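Local coordinates for dTor_3x33L (Synthetic construct, PDB 4YY2), which has no known natural function, being a computationally designed left-handed toroid of three alpha-helical tandem repeats, at residues K61-F64 with L65-S69; G5-P8 with T9-L12. All coordinates share one frame; numbering follows the deposited sequence.

Contact 1 of 2, residues K61-F64 with L65-S69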
loop_
_atom_site.group_PDB
_atom_site.type_symbol
_atom_site.label_atom_id
_atom_site.label_comp_id
_atom_site.label_asym_id
_atom_site.label_seq_id
_atom_site.Cartn_x
_atom_site.Cartn_y
_atom_site.Cartn_z
ATOM N N LYS A 61 -6.632 3.830 7.818
ATOM C CA LYS A 61 -5.915 3.330 9.010
ATOM C C LYS A 61 -6.830 2.489 9.918
ATOM O O LYS A 61 -6.428 1.421 10.396
ATOM C CB LYS A 61 -5.243 4.439 9.799
ATOM C CG LYS A 61 -4.099 5.069 9.046
ATOM C CD LYS A 61 -3.584 6.317 9.732
ATOM C CE LYS A 61 -2.506 6.997 8.904
ATOM N NZ LYS A 61 -2.018 8.233 9.586
ATOM N N GLU A 62 -8.069 2.937 10.125
ATOM C CA GLU A 62 -8.991 2.180 10.992
ATOM C C GLU A 62 -9.376 0.863 10.389
ATOM O O GLU A 62 -9.455 -0.137 11.100
ATOM C CB GLU A 62 -10.248 2.944 11.431
ATOM C CG GLU A 62 -10.004 3.991 12.473
ATOM C CD GLU A 62 -9.540 3.516 13.871
ATOM O OE1 GLU A 62 -9.753 2.436 14.349
ATOM O OE2 GLU A 62 -8.996 4.347 14.542
ATOM N N LYS A 63 -9.555 0.830 9.070
ATOM C CA LYS A 63 -9.884 -0.420 8.403
ATOM C C LYS A 63 -8.757 -1.417 8.555
ATOM O O LYS A 63 -9.002 -2.565 8.823
ATOM C CB LYS A 63 -10.136 -0.230 6.913
ATOM C CG LYS A 63 -10.592 -1.480 6.210
ATOM C CD LYS A 63 -11.664 -2.282 6.955
ATOM C CE LYS A 63 -12.471 -3.191 6.031
ATOM N NZ LYS A 63 -11.674 -3.759 4.915
ATOM N N PHE A 64 -7.539 -0.962 8.326
ATOM C CA PHE A 64 -6.334 -1.763 8.537
ATOM C C PHE A 64 -6.319 -2.365 9.934
ATOM O O PHE A 64 -6.149 -3.574 10.116
ATOM C CB PHE A 64 -5.068 -0.941 8.283
ATOM C CG PHE A 64 -3.795 -1.705 8.512
ATOM C CD1 PHE A 64 -3.273 -2.529 7.539
ATOM C CD2 PHE A 64 -3.092 -1.542 9.703
ATOM C CE1 PHE A 64 -2.079 -3.230 7.770
ATOM C CE2 PHE A 64 -1.859 -2.197 9.904
ATOM C CZ PHE A 64 -1.346 -3.014 8.935
ATOM N N LEU A 65 -6.427 -1.530 10.918
ATOM C CA LEU A 65 -6.355 -1.974 12.276
ATOM C C LEU A 65 -7.463 -2.983 12.677
ATOM O O LEU A 65 -7.266 -3.920 13.447
ATOM C CB LEU A 65 -6.365 -0.778 13.201
ATOM C CG LEU A 65 -5.135 0.148 13.112
ATOM C CD1 LEU A 65 -5.419 1.322 14.009
ATOM C CD2 LEU A 65 -3.856 -0.595 13.565
ATOM N N LYS A 66 -8.664 -2.724 12.194
ATOM C CA LYS A 66 -9.785 -3.636 12.426
ATOM C C LYS A 66 -9.501 -5.025 11.862
ATOM O O LYS A 66 -9.776 -6.039 12.501
ATOM C CB LYS A 66 -11.073 -3.015 11.803
ATOM C CG LYS A 66 -12.296 -3.924 11.867
ATOM C CD LYS A 66 -13.570 -3.161 11.464
ATOM C CE LYS A 66 -14.856 -3.991 11.697
ATOM N NZ LYS A 66 -15.747 -3.463 12.784
ATOM N N GLU A 67 -8.937 -5.070 10.650
ATOM C CA GLU A 67 -8.592 -6.318 9.969
ATOM C C GLU A 67 -7.546 -7.073 10.694
ATOM O O GLU A 67 -7.640 -8.297 10.863
ATOM C CB GLU A 67 -8.173 -6.082 8.514
ATOM C CG GLU A 67 -9.304 -5.559 7.656
ATOM C CD GLU A 67 -10.454 -6.525 7.459
ATOM O OE1 GLU A 67 -10.206 -7.608 6.897
ATOM O OE2 GLU A 67 -11.615 -6.181 7.840
ATOM N N LEU A 68 -6.555 -6.329 11.178
ATOM C CA LEU A 68 -5.530 -6.913 12.043
ATOM C C LEU A 68 -6.185 -7.508 13.286
ATOM O O LEU A 68 -5.802 -8.612 13.736
ATOM C CB LEU A 68 -4.469 -5.907 12.448
ATOM C CG LEU A 68 -3.439 -5.537 11.419
ATOM C CD1 LEU A 68 -2.405 -4.689 12.108
ATOM C CD2 LEU A 68 -2.789 -6.748 10.773
ATOM N N SER A 69 -7.146 -6.798 13.846
ATOM C CA SER A 69 -7.837 -7.272 15.086
ATOM C C SER A 69 -8.620 -8.541 14.877
ATOM O O SER A 69 -8.725 -9.349 15.801
ATOM C CB SER A 69 -8.722 -6.218 15.664
ATOM O OG SER A 69 -7.834 -5.202 16.151
#

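Contact 2 of 2, residues G5-P8 with T9-L12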
loop_
_atom_site.group_PDB
_atom_site.type_symbol
_atom_site.label_atom_id
_atom_site.label_comp_id
_atom_site.label_asym_id
_atom_site.label_seq_id
_atom_site.Cartn_x
_atom_site.Cartn_y
_atom_site.Cartn_z
ATOM N N GLY A 5 10.746 -4.875 -8.457
ATOM C CA GLY A 5 11.448 -4.421 -7.227
ATOM C C GLY A 5 11.704 -5.494 -6.181
ATOM O O GLY A 5 10.837 -6.301 -5.827
ATOM N N LYS A 6 12.903 -5.483 -5.634
ATOM C CA LYS A 6 13.310 -6.603 -4.852
ATOM C C LYS A 6 12.424 -6.724 -3.634
ATOM O O LYS A 6 11.802 -7.733 -3.515
ATOM C CB LYS A 6 14.812 -6.582 -4.428
ATOM C CG LYS A 6 15.748 -7.227 -5.404
ATOM C CD LYS A 6 15.491 -8.712 -5.443
ATOM C CE LYS A 6 15.817 -9.246 -6.808
ATOM N NZ LYS A 6 14.895 -10.365 -7.130
ATOM N N SER A 7 12.407 -5.751 -2.745
ATOM C CA SER A 7 11.866 -6.014 -1.372
ATOM C C SER A 7 10.320 -5.964 -1.368
ATOM O O SER A 7 9.705 -5.315 -2.241
ATOM C CB SER A 7 12.389 -4.979 -0.401
ATOM O OG SER A 7 11.705 -3.724 -0.601
ATOM N N PRO A 8 9.688 -6.573 -0.365
ATOM C CA PRO A 8 8.217 -6.482 -0.298
ATOM C C PRO A 8 7.699 -5.017 -0.286
ATOM O O PRO A 8 6.721 -4.681 -0.948
ATOM C CB PRO A 8 7.905 -7.164 1.031
ATOM C CG PRO A 8 8.980 -8.219 1.128
ATOM C CD PRO A 8 10.214 -7.481 0.655
ATOM N N THR A 9 8.393 -4.163 0.463
ATOM C CA THR A 9 8.065 -2.724 0.485
ATOM C C THR A 9 8.153 -2.058 -0.883
ATOM O O THR A 9 7.239 -1.301 -1.256
ATOM C CB THR A 9 8.848 -1.998 1.577
ATOM O OG1 THR A 9 8.493 -2.572 2.835
ATOM C CG2 THR A 9 8.453 -0.498 1.640
ATOM N N GLU A 10 9.225 -2.310 -1.608
ATOM C CA GLU A 10 9.375 -1.786 -2.962
ATOM C C GLU A 10 8.286 -2.212 -3.895
ATOM O O GLU A 10 7.736 -1.416 -4.627
ATOM C CB GLU A 10 10.656 -2.322 -3.495
ATOM C CG GLU A 10 11.529 -1.305 -4.102
ATOM C CD GLU A 10 12.872 -1.885 -4.550
ATOM O OE1 GLU A 10 13.245 -3.053 -4.186
ATOM O OE2 GLU A 10 13.551 -1.126 -5.278
ATOM N N VAL A 11 7.884 -3.470 -3.800
ATOM C CA VAL A 11 6.779 -3.954 -4.603
ATOM C C VAL A 11 5.451 -3.259 -4.198
ATOM O O VAL A 11 4.653 -2.838 -5.076
ATOM C CB VAL A 11 6.630 -5.457 -4.524
ATOM C CG1 VAL A 11 5.436 -5.932 -5.318
ATOM C CG2 VAL A 11 7.895 -6.168 -5.006
ATOM N N LEU A 12 5.208 -3.110 -2.888
ATOM C CA LEU A 12 4.004 -2.385 -2.440
ATOM C C LEU A 12 3.985 -0.958 -2.973
ATOM O O LEU A 12 2.922 -0.449 -3.465
ATOM C CB LEU A 12 3.858 -2.350 -0.896
ATOM C CG LEU A 12 3.590 -3.735 -0.292
ATOM C CD1 LEU A 12 3.675 -3.680 1.223
ATOM C CD2 LEU A 12 2.275 -4.337 -0.754
#

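Contact 1 of 2, residues K61-F64 with L65-S69
Lys61 offers its carbonyl oxygen to Leu65, with O to N at 3.0 Å, and the CG of Leu65 lies against that same oxygen. The ammonium group of Lys61 leads away, to a salt bridge with Glu47. Glu62 O accepts from Lys66 N at 2.9 Å. Lys63 O takes the amide of Glu67, and the two side chains also meet. The Lys63 chain bends about CB-CG (chi2 44°) and again about CD-CE. Lys63 NZ stands 3.8 Å from Glu67 OE2, a long and so weak salt bridge. Phe64 carries the apolar part. With CG anti to the backbone N (chi1 179°), one face of its ring is brought under Leu68. Leu68 CG sits over that face, 4.2 Å from the ring centroid, in a CH-pi contact. Leu68 CD1 presses closer to the ring, 3.4 Å from Phe64 CE2. Leu65 CD2 touches Phe64 CD2 at 4.0 Å. A serine in place of Phe64 would probably leave Leu68 without its ring face and open a gap between helices. Apart from Phe64-Leu65, which are adjacent, these pairs are i to i+4 along helix 57-69. Phe64 packs on Val77 and Leu78 of helix 74-86 and on Thr42 and Leu46 of helix 41-53, so it joins three helices.

Contact 2 of 2, residues G5-P8 with T9-L12
Glu10 OE1 reaches back to the chain before the helix and lies by two successive backbone amides. It accepts a hydrogen bond from Ser7 N, OE1 to N 3.2 Å, through its anti lone pair. Lys6 N also lies close to OE1, at 2.8 Å. The glutamate chain is extended beyond CG (chi2 176°), which carries the carboxylate back to the amide of Ser7. In return Ser7 OG accepts from Glu10 N. This bond is nearly straight, with OG to N at 3.0 Å and an angle of 168° at the hydrogen. The two reciprocal bonds make a capping box, with Ser7 as the N-cap of helix 8-20. Ser7 OG stands between its own backbone N and carbonyl carbon (chi1 75°), and from there it faces the amide of Glu10. The box gives an acceptor to an amide of the first turn, which has no earlier helical carbonyl to bond. The carboxylate near the helix start is also likely to be favoured by the helix dipole.

The regular backbone pattern begins at once. Ser7 O accepts from Val11 N at 3.0 Å, and Pro8 O from Leu12 N at 2.9 Å. Pro8 fits the first turn, where its missing N-H costs no helical bond. Val11 CG2 comes in beside Gly5 O at 3.1 Å, and Leu12 CG rests against Pro8 O.

Lys6 NZ bonds to Leu103 O, which ties the start of the chain to its end. Val11 packs on Phe97, Glu100 and Leu101 of helix 90-101. Leu12 also touches Phe97, and packs on Leu78, Leu79 and Ile82 of helix 74-86.

From the N terminus, contact 2 comes first and ends before contact 1 begins. The two are in series and neither nest nor cross. Each is local, so neither closes a long loop. Contact 2 starts helix 8-20. Contact 1 lies in the last turns of helix 57-69, before the connection to helix 74-86. Their centres are 22 Å apart, on opposite sides of the chain's centre, and their nearest atoms stay about 9 Å apart. Helix 74-86 is a shared neighbour, and Leu78 is touched from both. Contact 2 adds helix 90-101, where the first and last helices meet and the ring closes. Contact 1 adds helix 41-53.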